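5-cytosine DNA methyltransferase (PDB 3QV2) probably transfers a methyl group from S-adenosyl-L-methionine to carbon 5 of cytosine in tRNA, DNA or both. Local coordinates at residues L221-I224 against K230-C233; L216-L221 against K241-T246; K237-I242 against L271-P276; G165-R170 against S197-N202. All blocks are in the same frame, centred on the assembly; numbering follows the deposited sequence.

Contact 1 of 4, residues L221-I224 against K230-C233; sequences LFDI and KRTC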
loop_
_atom_site.group_PDB
_atom_site.type_symbol
_atom_site.label_atom_id
_atom_site.label_comp_id
_atom_site.label_asym_id
_atom_site.label_seq_id
_atom_site.Cartn_x
_atom_site.Cartn_y
_atom_site.Cartn_z
ATOM N N LEU A 221 -18.414 -15.552 -10.518
ATOM C CA LEU A 221 -17.331 -15.524 -9.540
ATOM C C LEU A 221 -16.921 -14.099 -9.188
ATOM O O LEU A 221 -16.299 -13.860 -8.153
ATOM C CB LEU A 221 -16.122 -16.309 -10.054
ATOM C CG LEU A 221 -16.381 -17.781 -10.380
ATOM C CD1 LEU A 221 -15.122 -18.450 -10.909
ATOM C CD2 LEU A 221 -16.909 -18.515 -9.156
ATOM N N PHE A 222 -17.269 -13.153 -10.053
ATOM C CA PHE A 222 -16.948 -11.750 -9.822
ATOM C C PHE A 222 -17.681 -11.191 -8.610
ATOM O O PHE A 222 -18.832 -11.540 -8.353
ATOM C CB PHE A 222 -17.312 -10.906 -11.046
ATOM C CG PHE A 222 -16.301 -10.968 -12.156
ATOM C CD1 PHE A 222 -15.066 -10.355 -12.020
ATOM C CD2 PHE A 222 -16.595 -11.615 -13.344
ATOM C CE1 PHE A 222 -14.136 -10.401 -13.042
ATOM C CE2 PHE A 222 -15.670 -11.664 -14.370
ATOM C CZ PHE A 222 -14.439 -11.056 -14.217
ATOM N N ASP A 223 -17.006 -10.322 -7.865
ATOM C CA ASP A 223 -17.682 -9.495 -6.878
ATOM C C ASP A 223 -18.081 -8.205 -7.581
ATOM O O ASP A 223 -17.224 -7.421 -7.987
ATOM C CB ASP A 223 -16.768 -9.195 -5.690
ATOM C CG ASP A 223 -17.446 -8.338 -4.639
ATOM O OD1 ASP A 223 -18.021 -8.906 -3.687
ATOM O OD2 ASP A 223 -17.412 -7.097 -4.771
ATOM N N ILE A 224 -19.383 -7.995 -7.741
ATOM C CA ILE A 224 -19.878 -6.874 -8.533
ATOM C C ILE A 224 -20.486 -5.775 -7.667
ATOM O O ILE A 224 -21.222 -6.053 -6.719
ATOM C CB ILE A 224 -20.916 -7.339 -9.571
ATOM C CG1 ILE A 224 -20.375 -8.529 -10.366
ATOM C CG2 ILE A 224 -21.291 -6.198 -10.502
ATOM C CD1 ILE A 224 -21.329 -9.040 -11.423
ATOM N N LYS A 230 -21.821 -0.507 -0.905
ATOM C CA LYS A 230 -21.021 -0.214 0.283
ATOM C C LYS A 230 -19.537 0.009 0.001
ATOM O O LYS A 230 -18.964 1.016 0.420
ATOM C CB LYS A 230 -21.186 -1.315 1.336
ATOM C CG LYS A 230 -22.513 -1.277 2.072
ATOM C CD LYS A 230 -22.528 -2.266 3.227
ATOM C CE LYS A 230 -23.838 -2.202 4.000
ATOM N NZ LYS A 230 -23.846 -3.144 5.155
ATOM N N ARG A 231 -18.916 -0.930 -0.706
ATOM C CA ARG A 231 -17.475 -0.880 -0.909
ATOM C C ARG A 231 -17.010 -1.722 -2.094
ATOM O O ARG A 231 -17.772 -2.511 -2.653
ATOM C CB ARG A 231 -16.749 -1.347 0.356
ATOM C CG ARG A 231 -16.535 -2.853 0.424
ATOM C CD ARG A 231 -17.854 -3.615 0.464
ATOM N NE ARG A 231 -17.646 -5.057 0.355
ATOM C CZ ARG A 231 -17.779 -5.753 -0.771
ATOM N NH1 ARG A 231 -18.133 -5.144 -1.895
ATOM N NH2 ARG A 231 -17.563 -7.061 -0.771
ATOM N N THR A 232 -15.747 -1.538 -2.464
ATOM C CA THR A 232 -15.095 -2.370 -3.465
ATOM C C THR A 232 -14.136 -3.331 -2.770
ATOM O O THR A 232 -13.621 -3.033 -1.692
ATOM C CB THR A 232 -14.301 -1.517 -4.464
ATOM O OG1 THR A 232 -13.375 -0.686 -3.752
ATOM C CG2 THR A 232 -15.237 -0.638 -5.278
ATOM N N CYS A 233 -13.893 -4.484 -3.387
ATOM C CA CYS A 233 -12.980 -5.467 -2.813
ATOM C C CYS A 233 -11.525 -5.040 -2.970
ATOM O O CYS A 233 -11.217 -4.103 -3.706
ATOM C CB CYS A 233 -13.198 -6.849 -3.434
ATOM S SG CYS A 233 -14.710 -7.677 -2.886
#
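Asp-223 meets Arg-231 and Cys-233 in a small, partly solvent-exposed polar contact between the two loops that flank the short strand 224-226. The charged half is a salt bridge of modest strength: NH2 of Arg-231 donates a weak hydrogen bond to OD1 of Asp-223, long at 3.5 Å but almost straight (177°). OD1 lies at the edge of the guanidinium, near its plane. NH1 lies 3.6 Å from OD2 of Asp-223 with no hydrogen bond between them, and the carboxylate is turned 45° from the guanidinium plane. The arginine chain reaches this point through a bend at chi2 (-63°), which carries its end back towards Asp-223. The contact lies in the small domain of the cytosine-5 methyltransferase fold, beside the two-stranded parallel sheet of 224-226 and 249-251. Cys-233 approaches differently. Its SG sits above the flat carboxylate, 3.3 Å from CG of Asp-223, rather than in line with either oxygen. The stronger polar partner of Asp-223 is Ser-248, whose OG bonds to OD2 and, from farther along the loop that holds Cys-233, to the backbone N of that cysteine.

Contact 2 of 4, residues L216-L221 against K241-T246; sequences LKKGML and KIVEGT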
loop_
_atom_site.group_PDB
_atom_site.type_symbol
_atom_site.label_atom_id
_atom_site.label_comp_id
_atom_site.label_asym_id
_atom_site.label_seq_id
_atom_site.Cartn_x
_atom_site.Cartn_y
_atom_site.Cartn_z
ATOM N N LEU A 216 -19.797 -15.382 -19.374
ATOM C CA LEU A 216 -20.561 -16.622 -19.461
ATOM C C LEU A 216 -19.845 -17.793 -18.796
ATOM O O LEU A 216 -20.464 -18.812 -18.493
ATOM C CB LEU A 216 -20.871 -16.958 -20.921
ATOM C CG LEU A 216 -21.774 -15.970 -21.662
ATOM C CD1 LEU A 216 -21.983 -16.405 -23.105
ATOM C CD2 LEU A 216 -23.107 -15.828 -20.945
ATOM N N LYS A 217 -18.545 -17.646 -18.564
ATOM C CA LYS A 217 -17.763 -18.734 -17.984
ATOM C C LYS A 217 -17.414 -18.534 -16.510
ATOM O O LYS A 217 -17.361 -19.502 -15.750
ATOM C CB LYS A 217 -16.496 -18.993 -18.806
ATOM C CG LYS A 217 -16.760 -19.643 -20.152
ATOM C CD LYS A 217 -15.486 -20.211 -20.755
ATOM C CE LYS A 217 -15.779 -21.015 -22.014
ATOM N NZ LYS A 217 -14.548 -21.648 -22.566
ATOM N N LYS A 218 -17.180 -17.290 -16.103
ATOM C CA LYS A 218 -16.811 -17.010 -14.717
ATOM C C LYS A 218 -17.522 -15.788 -14.142
ATOM O O LYS A 218 -17.156 -15.298 -13.073
ATOM C CB LYS A 218 -15.295 -16.832 -14.586
ATOM C CG LYS A 218 -14.489 -18.029 -15.061
ATOM C CD LYS A 218 -13.122 -18.078 -14.401
ATOM C CE LYS A 218 -12.368 -19.339 -14.788
ATOM N NZ LYS A 218 -11.190 -19.566 -13.908
ATOM N N GLY A 219 -18.537 -15.303 -14.848
ATOM C CA GLY A 219 -19.258 -14.116 -14.421
ATOM C C GLY A 219 -19.778 -14.195 -12.998
ATOM O O GLY A 219 -19.830 -13.187 -12.292
ATOM N N MET A 220 -20.159 -15.395 -12.575
ATOM C CA MET A 220 -20.734 -15.599 -11.249
ATOM C C MET A 220 -19.687 -15.540 -10.138
ATOM O O MET A 220 -20.028 -15.484 -8.957
ATOM C CB MET A 220 -21.486 -16.932 -11.194
ATOM C CG MET A 220 -22.702 -16.992 -12.105
ATOM S SD MET A 220 -24.011 -15.869 -11.578
ATOM C CE MET A 220 -24.475 -16.603 -10.012
ATOM N N LEU A 221 -18.414 -15.552 -10.518
ATOM C CA LEU A 221 -17.331 -15.524 -9.540
ATOM C C LEU A 221 -16.921 -14.099 -9.188
ATOM O O LEU A 221 -16.299 -13.860 -8.153
ATOM C CB LEU A 221 -16.122 -16.309 -10.054
ATOM C CG LEU A 221 -16.381 -17.781 -10.380
ATOM C CD1 LEU A 221 -15.122 -18.450 -10.909
ATOM C CD2 LEU A 221 -16.909 -18.515 -9.156
ATOM N N LYS A 241 -6.609 -10.000 -14.677
ATOM C CA LYS A 241 -5.933 -11.183 -15.197
ATOM C C LYS A 241 -6.550 -12.430 -14.573
ATOM O O LYS A 241 -6.909 -13.377 -15.271
ATOM C CB LYS A 241 -4.433 -11.124 -14.895
ATOM C CG LYS A 241 -3.575 -12.045 -15.755
ATOM C CD LYS A 241 -3.559 -11.585 -17.207
ATOM C CE LYS A 241 -2.592 -12.404 -18.051
ATOM N NZ LYS A 241 -2.996 -13.835 -18.139
ATOM N N ILE A 242 -6.667 -12.421 -13.248
ATOM C CA ILE A 242 -7.339 -13.492 -12.522
ATOM C C ILE A 242 -8.654 -12.962 -11.971
ATOM O O ILE A 242 -8.704 -11.870 -11.408
ATOM C CB ILE A 242 -6.477 -14.034 -11.364
ATOM C CG1 ILE A 242 -5.351 -14.922 -11.901
ATOM C CG2 ILE A 242 -7.330 -14.825 -10.386
ATOM C CD1 ILE A 242 -4.284 -14.173 -12.667
ATOM N N VAL A 243 -9.718 -13.739 -12.140
ATOM C CA VAL A 243 -11.058 -13.300 -11.765
ATOM C C VAL A 243 -11.249 -13.152 -10.254
ATOM O O VAL A 243 -11.651 -12.092 -9.775
ATOM C CB VAL A 243 -12.137 -14.256 -12.321
ATOM C CG1 VAL A 243 -13.510 -13.874 -11.791
ATOM C CG2 VAL A 243 -12.120 -14.247 -13.844
ATOM N N GLU A 244 -10.955 -14.214 -9.511
ATOM C CA GLU A 244 -11.268 -14.257 -8.084
ATOM C C GLU A 244 -10.212 -13.612 -7.189
ATOM O O GLU A 244 -9.013 -13.814 -7.374
ATOM C CB GLU A 244 -11.506 -15.702 -7.637
ATOM C CG GLU A 244 -12.594 -16.419 -8.415
ATOM C CD GLU A 244 -12.804 -17.843 -7.943
ATOM O OE1 GLU A 244 -13.343 -18.028 -6.831
ATOM O OE2 GLU A 244 -12.426 -18.778 -8.680
ATOM N N GLY A 245 -10.678 -12.833 -6.216
ATOM C CA GLY A 245 -9.826 -12.301 -5.165
ATOM C C GLY A 245 -8.834 -11.231 -5.578
ATOM O O GLY A 245 -7.908 -10.920 -4.828
ATOM N N THR A 246 -9.020 -10.658 -6.762
ATOM C CA THR A 246 -8.099 -9.637 -7.253
ATOM C C THR A 246 -8.746 -8.259 -7.322
ATOM O O THR A 246 -8.085 -7.271 -7.645
ATOM C CB THR A 246 -7.532 -10.000 -8.636
ATOM O OG1 THR A 246 -8.583 -9.977 -9.609
ATOM C CG2 THR A 246 -6.898 -11.380 -8.601
HETATM O O HOH W 1 -9.532 -17.222 -12.289
#
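Leu-221 and Lys-218 on one side, Val-243 and Glu-244 on the other, interleave without a direct hydrogen bond between them. Val-243 is the wedge: its two methyls part to serve two residues. With CG1 trans to the backbone N (chi1 174°), that methyl rests 4.0 Å from CB of Leu-221, while CG2 lies 4.0 Å from CD of Lys-218 and slightly farther from its CB. The lysine chain, extended beyond CG, crosses the valine at a slant and lends its aliphatic middle to the contact. Lys-218, from helix 212-218, and Leu-221 are linked by a type I turn closed by the bond from Leu-221 N to Lys-218 O (2.9 Å). Against this turn lies the loop leading to strand 249-251, itself drawn in by Thr-246, whose OG1 donates to Ile-242 O over 2.6 Å. Glu-244 passes across Leu-221 at an oblique angle, its extended chain bringing OE2 3.5 Å from the methyl CD1 of Leu-221. Opposite charges do approach here, but NZ of Lys-218 remains 5.4 Å from OE2 of Glu-244. A water lies between NZ of Lys-218 and the backbone N of Val-243, accepting weakly from both at this exposed edge. Phe-222 packs on Val-243 from beyond the turn.

Contact 3 of 4, residues K237-I242 against L271-P276; sequences KSYTKI and LRYFTP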
loop_
_atom_site.group_PDB
_atom_site.type_symbol
_atom_site.label_atom_id
_atom_site.label_comp_id
_atom_site.label_asym_id
_atom_site.label_seq_id
_atom_site.Cartn_x
_atom_site.Cartn_y
_atom_site.Cartn_z
ATOM N N LYS A 237 -2.467 -7.484 -7.339
ATOM C CA LYS A 237 -1.558 -7.399 -8.475
ATOM C C LYS A 237 -2.146 -7.911 -9.792
ATOM O O LYS A 237 -1.951 -7.300 -10.842
ATOM C CB LYS A 237 -0.268 -8.155 -8.153
ATOM C CG LYS A 237 0.861 -7.944 -9.145
ATOM C CD LYS A 237 2.140 -8.599 -8.644
ATOM C CE LYS A 237 3.339 -8.231 -9.506
ATOM N NZ LYS A 237 4.607 -8.789 -8.950
ATOM N N SER A 238 -2.864 -9.028 -9.733
ATOM C CA SER A 238 -3.332 -9.695 -10.946
ATOM C C SER A 238 -4.740 -9.286 -11.373
ATOM O O SER A 238 -5.418 -10.030 -12.082
ATOM C CB SER A 238 -3.266 -11.215 -10.775
ATOM O OG SER A 238 -1.933 -11.645 -10.550
ATOM N N TYR A 239 -5.179 -8.106 -10.950
ATOM C CA TYR A 239 -6.511 -7.630 -11.309
ATOM C C TYR A 239 -6.650 -7.559 -12.828
ATOM O O TYR A 239 -5.727 -7.134 -13.519
ATOM C CB TYR A 239 -6.787 -6.268 -10.668
ATOM C CG TYR A 239 -8.174 -5.720 -10.927
ATOM C CD1 TYR A 239 -9.305 -6.388 -10.472
ATOM C CD2 TYR A 239 -8.352 -4.522 -11.607
ATOM C CE1 TYR A 239 -10.574 -5.883 -10.703
ATOM C CE2 TYR A 239 -9.615 -4.013 -11.842
ATOM C CZ TYR A 239 -10.721 -4.695 -11.388
ATOM O OH TYR A 239 -11.977 -4.182 -11.622
ATOM N N THR A 240 -7.806 -7.989 -13.330
ATOM C CA THR A 240 -8.092 -8.076 -14.767
ATOM C C THR A 240 -7.372 -9.237 -15.451
ATOM O O THR A 240 -7.509 -9.436 -16.659
ATOM C CB THR A 240 -7.801 -6.758 -15.532
ATOM O OG1 THR A 240 -6.392 -6.611 -15.743
ATOM C CG2 THR A 240 -8.341 -5.558 -14.770
ATOM N N LYS A 241 -6.609 -10.000 -14.677
ATOM C CA LYS A 241 -5.933 -11.183 -15.197
ATOM C C LYS A 241 -6.550 -12.430 -14.573
ATOM O O LYS A 241 -6.909 -13.377 -15.271
ATOM C CB LYS A 241 -4.433 -11.124 -14.895
ATOM C CG LYS A 241 -3.575 -12.045 -15.755
ATOM C CD LYS A 241 -3.559 -11.585 -17.207
ATOM C CE LYS A 241 -2.592 -12.404 -18.051
ATOM N NZ LYS A 241 -2.996 -13.835 -18.139
ATOM N N ILE A 242 -6.667 -12.421 -13.248
ATOM C CA ILE A 242 -7.339 -13.492 -12.522
ATOM C C ILE A 242 -8.654 -12.962 -11.971
ATOM O O ILE A 242 -8.704 -11.870 -11.408
ATOM C CB ILE A 242 -6.477 -14.034 -11.364
ATOM C CG1 ILE A 242 -5.351 -14.922 -11.901
ATOM C CG2 ILE A 242 -7.330 -14.825 -10.386
ATOM C CD1 ILE A 242 -4.284 -14.173 -12.667
ATOM N N LEU A 271 -20.920 -4.481 -17.558
ATOM C CA LEU A 271 -19.864 -4.691 -16.574
ATOM C C LEU A 271 -18.493 -4.341 -17.143
ATOM O O LEU A 271 -18.213 -4.605 -18.312
ATOM C CB LEU A 271 -19.872 -6.140 -16.084
ATOM C CG LEU A 271 -21.181 -6.633 -15.465
ATOM C CD1 LEU A 271 -21.057 -8.083 -15.026
ATOM C CD2 LEU A 271 -21.593 -5.744 -14.301
ATOM N N ARG A 272 -17.643 -3.744 -16.313
ATOM C CA ARG A 272 -16.284 -3.404 -16.718
ATOM C C ARG A 272 -15.346 -3.432 -15.521
ATOM O O ARG A 272 -15.781 -3.289 -14.378
ATOM C CB ARG A 272 -16.240 -2.015 -17.361
ATOM C CG ARG A 272 -16.518 -0.871 -16.398
ATOM C CD ARG A 272 -16.196 0.476 -17.029
ATOM N NE ARG A 272 -16.593 1.591 -16.173
ATOM C CZ ARG A 272 -15.799 2.168 -15.275
ATOM N NH1 ARG A 272 -14.556 1.737 -15.112
ATOM N NH2 ARG A 272 -16.248 3.175 -14.541
ATOM N N TYR A 273 -14.057 -3.620 -15.784
ATOM C CA TYR A 273 -13.056 -3.492 -14.738
ATOM C C TYR A 273 -12.902 -2.022 -14.394
ATOM O O TYR A 273 -13.164 -1.152 -15.225
ATOM C CB TYR A 273 -11.701 -4.033 -15.199
ATOM C CG TYR A 273 -11.714 -5.469 -15.671
ATOM C CD1 TYR A 273 -11.794 -6.519 -14.766
ATOM C CD2 TYR A 273 -11.624 -5.774 -17.022
ATOM C CE1 TYR A 273 -11.798 -7.834 -15.197
ATOM C CE2 TYR A 273 -11.627 -7.081 -17.463
ATOM C CZ TYR A 273 -11.714 -8.107 -16.546
ATOM O OH TYR A 273 -11.717 -9.409 -16.988
ATOM N N PHE A 274 -12.485 -1.742 -13.166
ATOM C CA PHE A 274 -12.080 -0.391 -12.813
ATOM C C PHE A 274 -10.773 -0.087 -13.534
ATOM O O PHE A 274 -9.918 -0.962 -13.673
ATOM C CB PHE A 274 -11.893 -0.255 -11.302
ATOM C CG PHE A 274 -13.178 -0.315 -10.521
ATOM C CD1 PHE A 274 -13.980 0.808 -10.399
ATOM C CD2 PHE A 274 -13.577 -1.486 -9.897
ATOM C CE1 PHE A 274 -15.160 0.765 -9.678
ATOM C CE2 PHE A 274 -14.755 -1.538 -9.173
ATOM C CZ PHE A 274 -15.548 -0.409 -9.064
ATOM N N THR A 275 -10.621 1.146 -14.004
ATOM C CA THR A 275 -9.403 1.543 -14.702
ATOM C C THR A 275 -8.268 1.757 -13.708
ATOM O O THR A 275 -8.512 1.936 -12.516
ATOM C CB THR A 275 -9.611 2.841 -15.499
ATOM O OG1 THR A 275 -9.701 3.949 -14.594
ATOM C CG2 THR A 275 -10.878 2.757 -16.334
ATOM N N PRO A 276 -7.019 1.734 -14.196
ATOM C CA PRO A 276 -5.872 2.002 -13.322
ATOM C C PRO A 276 -6.038 3.331 -12.589
ATOM O O PRO A 276 -5.748 3.428 -11.396
ATOM C CB PRO A 276 -4.703 2.087 -14.304
ATOM C CG PRO A 276 -5.121 1.245 -15.459
ATOM C CD PRO A 276 -6.608 1.417 -15.575
#
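Tyr-239 and Thr-240 engage Tyr-273 and Phe-274 through one hydrogen bond and several aromatic contacts. The polar link runs from the backbone N of Phe-274 to OH of Tyr-239, 2.9 Å long with an N-H...O angle of 159°. The donor lies at the edge of the tyrosine ring, in its plane, and the same hydroxyl also bonds to the carbonyl of Ser-248; the phenol tip thus links two backbone segments. With CG trans to the backbone N (chi1 -177°), the Tyr-239 ring reaches across to segment 271-276. The sequence 271-276 opens conserved motif IX of cytosine-5 methyltransferases, and Thr-275 is the N-cap of helix 276-282. Among the ring contacts, Tyr-273 turns its edge to the face of Tyr-239 in a T-shaped pair, with centroids 5.7 Å apart and planes at 85°. Thr-240 adds a CH-pi contact: its CG2 methyl stands over one face of the Tyr-273 ring, 3.8 Å from the centroid and shifted towards CG and CD1. Phe-274 meets the Tyr-239 hydroxyl with its own ring edge, CD2 lying 3.6 Å from OH. Tyr-302 of helix 298-306 makes a further edge-to-face pair with Tyr-239.

Contact 4 of 4, residues G165-R170 against S197-N202; sequences GIPNSR and SNYLDN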
loop_
_atom_site.group_PDB
_atom_site.type_symbol
_atom_site.label_atom_id
_atom_site.label_comp_id
_atom_site.label_asym_id
_atom_site.label_seq_id
_atom_site.Cartn_x
_atom_site.Cartn_y
_atom_site.Cartn_z
ATOM N N GLY A 165 -14.185 5.338 6.402
ATOM C CA GLY A 165 -15.177 5.813 5.452
ATOM C C GLY A 165 -14.775 5.758 3.989
ATOM O O GLY A 165 -15.415 6.384 3.145
ATOM N N ILE A 166 -13.718 5.013 3.684
ATOM C CA ILE A 166 -13.300 4.827 2.299
ATOM C C ILE A 166 -13.882 3.528 1.752
ATOM O O ILE A 166 -13.652 2.457 2.311
ATOM C CB ILE A 166 -11.766 4.816 2.163
ATOM C CG1 ILE A 166 -11.175 6.123 2.698
ATOM C CG2 ILE A 166 -11.360 4.607 0.712
ATOM C CD1 ILE A 166 -11.667 7.358 1.974
ATOM N N PRO A 167 -14.644 3.624 0.652
ATOM C CA PRO A 167 -15.347 2.479 0.059
ATOM C C PRO A 167 -14.403 1.469 -0.591
ATOM O O PRO A 167 -14.476 1.245 -1.800
ATOM C CB PRO A 167 -16.240 3.133 -1.000
ATOM C CG PRO A 167 -15.521 4.378 -1.373
ATOM C CD PRO A 167 -14.875 4.865 -0.107
ATOM N N ASN A 168 -13.532 0.867 0.209
ATOM C CA ASN A 168 -12.618 -0.156 -0.285
ATOM C C ASN A 168 -12.047 -1.006 0.840
ATOM O O ASN A 168 -11.491 -0.484 1.806
ATOM C CB ASN A 168 -11.481 0.473 -1.093
ATOM C CG ASN A 168 -10.482 -0.556 -1.589
ATOM O OD1 ASN A 168 -9.402 -0.716 -1.020
ATOM N ND2 ASN A 168 -10.844 -1.265 -2.653
ATOM N N SER A 169 -12.190 -2.319 0.711
ATOM C CA SER A 169 -11.672 -3.239 1.712
ATOM C C SER A 169 -10.229 -3.622 1.420
ATOM O O SER A 169 -9.947 -4.326 0.452
ATOM C CB SER A 169 -12.542 -4.492 1.790
ATOM O OG SER A 169 -13.847 -4.178 2.246
ATOM N N ARG A 170 -9.316 -3.149 2.262
ATOM C CA ARG A 170 -7.910 -3.509 2.142
ATOM C C ARG A 170 -7.282 -3.627 3.525
ATOM O O ARG A 170 -6.460 -2.801 3.919
ATOM C CB ARG A 170 -7.153 -2.482 1.294
ATOM C CG ARG A 170 -5.756 -2.931 0.888
ATOM C CD ARG A 170 -5.064 -1.893 0.020
ATOM N NE ARG A 170 -3.764 -2.360 -0.452
ATOM C CZ ARG A 170 -3.574 -3.004 -1.598
ATOM N NH1 ARG A 170 -4.602 -3.257 -2.395
ATOM N NH2 ARG A 170 -2.355 -3.395 -1.948
ATOM N N SER A 197 -19.105 6.337 -6.335
ATOM C CA SER A 197 -19.350 7.311 -7.392
ATOM C C SER A 197 -18.196 8.302 -7.534
ATOM O O SER A 197 -17.787 8.636 -8.645
ATOM C CB SER A 197 -20.650 8.073 -7.111
ATOM O OG SER A 197 -21.686 7.195 -6.701
ATOM N N ASN A 198 -17.674 8.763 -6.400
ATOM C CA ASN A 198 -16.660 9.818 -6.381
ATOM C C ASN A 198 -15.339 9.457 -7.062
ATOM O O ASN A 198 -14.537 10.337 -7.374
ATOM C CB ASN A 198 -16.391 10.272 -4.942
ATOM C CG ASN A 198 -17.617 10.876 -4.281
ATOM O OD1 ASN A 198 -18.414 10.170 -3.662
ATOM N ND2 ASN A 198 -17.771 12.190 -4.405
ATOM N N TYR A 199 -15.113 8.170 -7.296
ATOM C CA TYR A 199 -13.826 7.717 -7.811
ATOM C C TYR A 199 -13.889 7.275 -9.270
ATOM O O TYR A 199 -12.869 6.933 -9.868
ATOM C CB TYR A 199 -13.286 6.577 -6.945
ATOM C CG TYR A 199 -13.250 6.895 -5.464
ATOM C CD1 TYR A 199 -14.369 6.703 -4.664
ATOM C CD2 TYR A 199 -12.095 7.385 -4.867
ATOM C CE1 TYR A 199 -14.341 6.992 -3.312
ATOM C CE2 TYR A 199 -12.058 7.675 -3.516
ATOM C CZ TYR A 199 -13.184 7.477 -2.745
ATOM O OH TYR A 199 -13.159 7.763 -1.398
ATOM N N LEU A 200 -15.087 7.292 -9.843
ATOM C CA LEU A 200 -15.296 6.788 -11.195
ATOM C C LEU A 200 -14.885 7.788 -12.270
ATOM O O LEU A 200 -15.276 8.953 -12.220
ATOM C CB LEU A 200 -16.767 6.425 -11.391
ATOM C CG LEU A 200 -17.346 5.382 -10.436
ATOM C CD1 LEU A 200 -18.852 5.254 -10.625
ATOM C CD2 LEU A 200 -16.661 4.040 -10.636
ATOM N N ASP A 201 -14.100 7.327 -13.241
ATOM C CA ASP A 201 -13.890 8.089 -14.464
ATOM C C ASP A 201 -15.232 8.194 -15.175
ATOM O O ASP A 201 -16.129 7.383 -14.941
ATOM C CB ASP A 201 -12.869 7.408 -15.371
ATOM C CG ASP A 201 -11.532 7.198 -14.695
ATOM O OD1 ASP A 201 -11.243 7.892 -13.698
ATOM O OD2 ASP A 201 -10.761 6.339 -15.168
ATOM N N ASN A 202 -15.375 9.180 -16.052
ATOM C CA ASN A 202 -16.686 9.467 -16.628
ATOM C C ASN A 202 -16.852 9.138 -18.111
ATOM O O ASN A 202 -17.930 9.341 -18.670
ATOM C CB ASN A 202 -17.091 10.920 -16.352
ATOM C CG ASN A 202 -16.025 11.908 -16.770
ATOM O OD1 ASN A 202 -15.312 12.461 -15.933
ATOM N ND2 ASN A 202 -15.906 12.132 -18.072
#
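An inverse gamma turn centred on Pro-167 offers its ring to Tyr-199 in a buried, apolar contact. The turn is closed by a short bond, 2.6 Å, from Asn-168 N to Ile-166 O, and it leaves the CG and CD corner of the proline pointing at the tyrosine. CG of Pro-167 comes 3.5 Å from CE1 of Tyr-199, and CD of Pro-167 lies 3.6 Å from its OH, so the proline meets the CE1 side and the outer end of the ring. The two side chains arrive from opposite directions, and the proline approaches the ring obliquely. Residues 165-170 belong to the loop leading to strand 172-178, in the region of motif VIII of cytosine-5 methyltransferases; Tyr-199 comes from the long connection that follows this strand. Ile-166 covers the phenol end, crossing Tyr-199 at about a right angle with CD1 3.7 Å from OH. Both its torsions lie near -60°, the bend at CG1 directing CD1 there. The tyrosine hydroxyl, although amid carbon, is satisfied by Ser-194 OG. Ile-282 of helix 276-282 also touches Tyr-199, while the carbonyl of Pro-167 is engaged by Thr-232.

How the contacts relate
Burial and chemistry change together across the four contacts. Contact 4 is buried and apolar, contact 3 is partly buried and joins aromatic packing to a well-formed backbone hydrogen bond, and contacts 1 and 2 lie at the surface, the first with a weak salt bridge, the second with aliphatic chains and a weakly held water. Contacts 1 and 2 share Leu-221, and contacts 2 and 3 share Lys-241 and Ile-242, so contact 2 joins contact 1 before strand 224-226 and contact 3 after it. Contact 4 reaches contact 1 through Thr-232, which bonds to Asn-168, and contact 3 through Thr-275 and Asp-201. Contacts 2 and 4, about 21 Å apart between centres, do not touch.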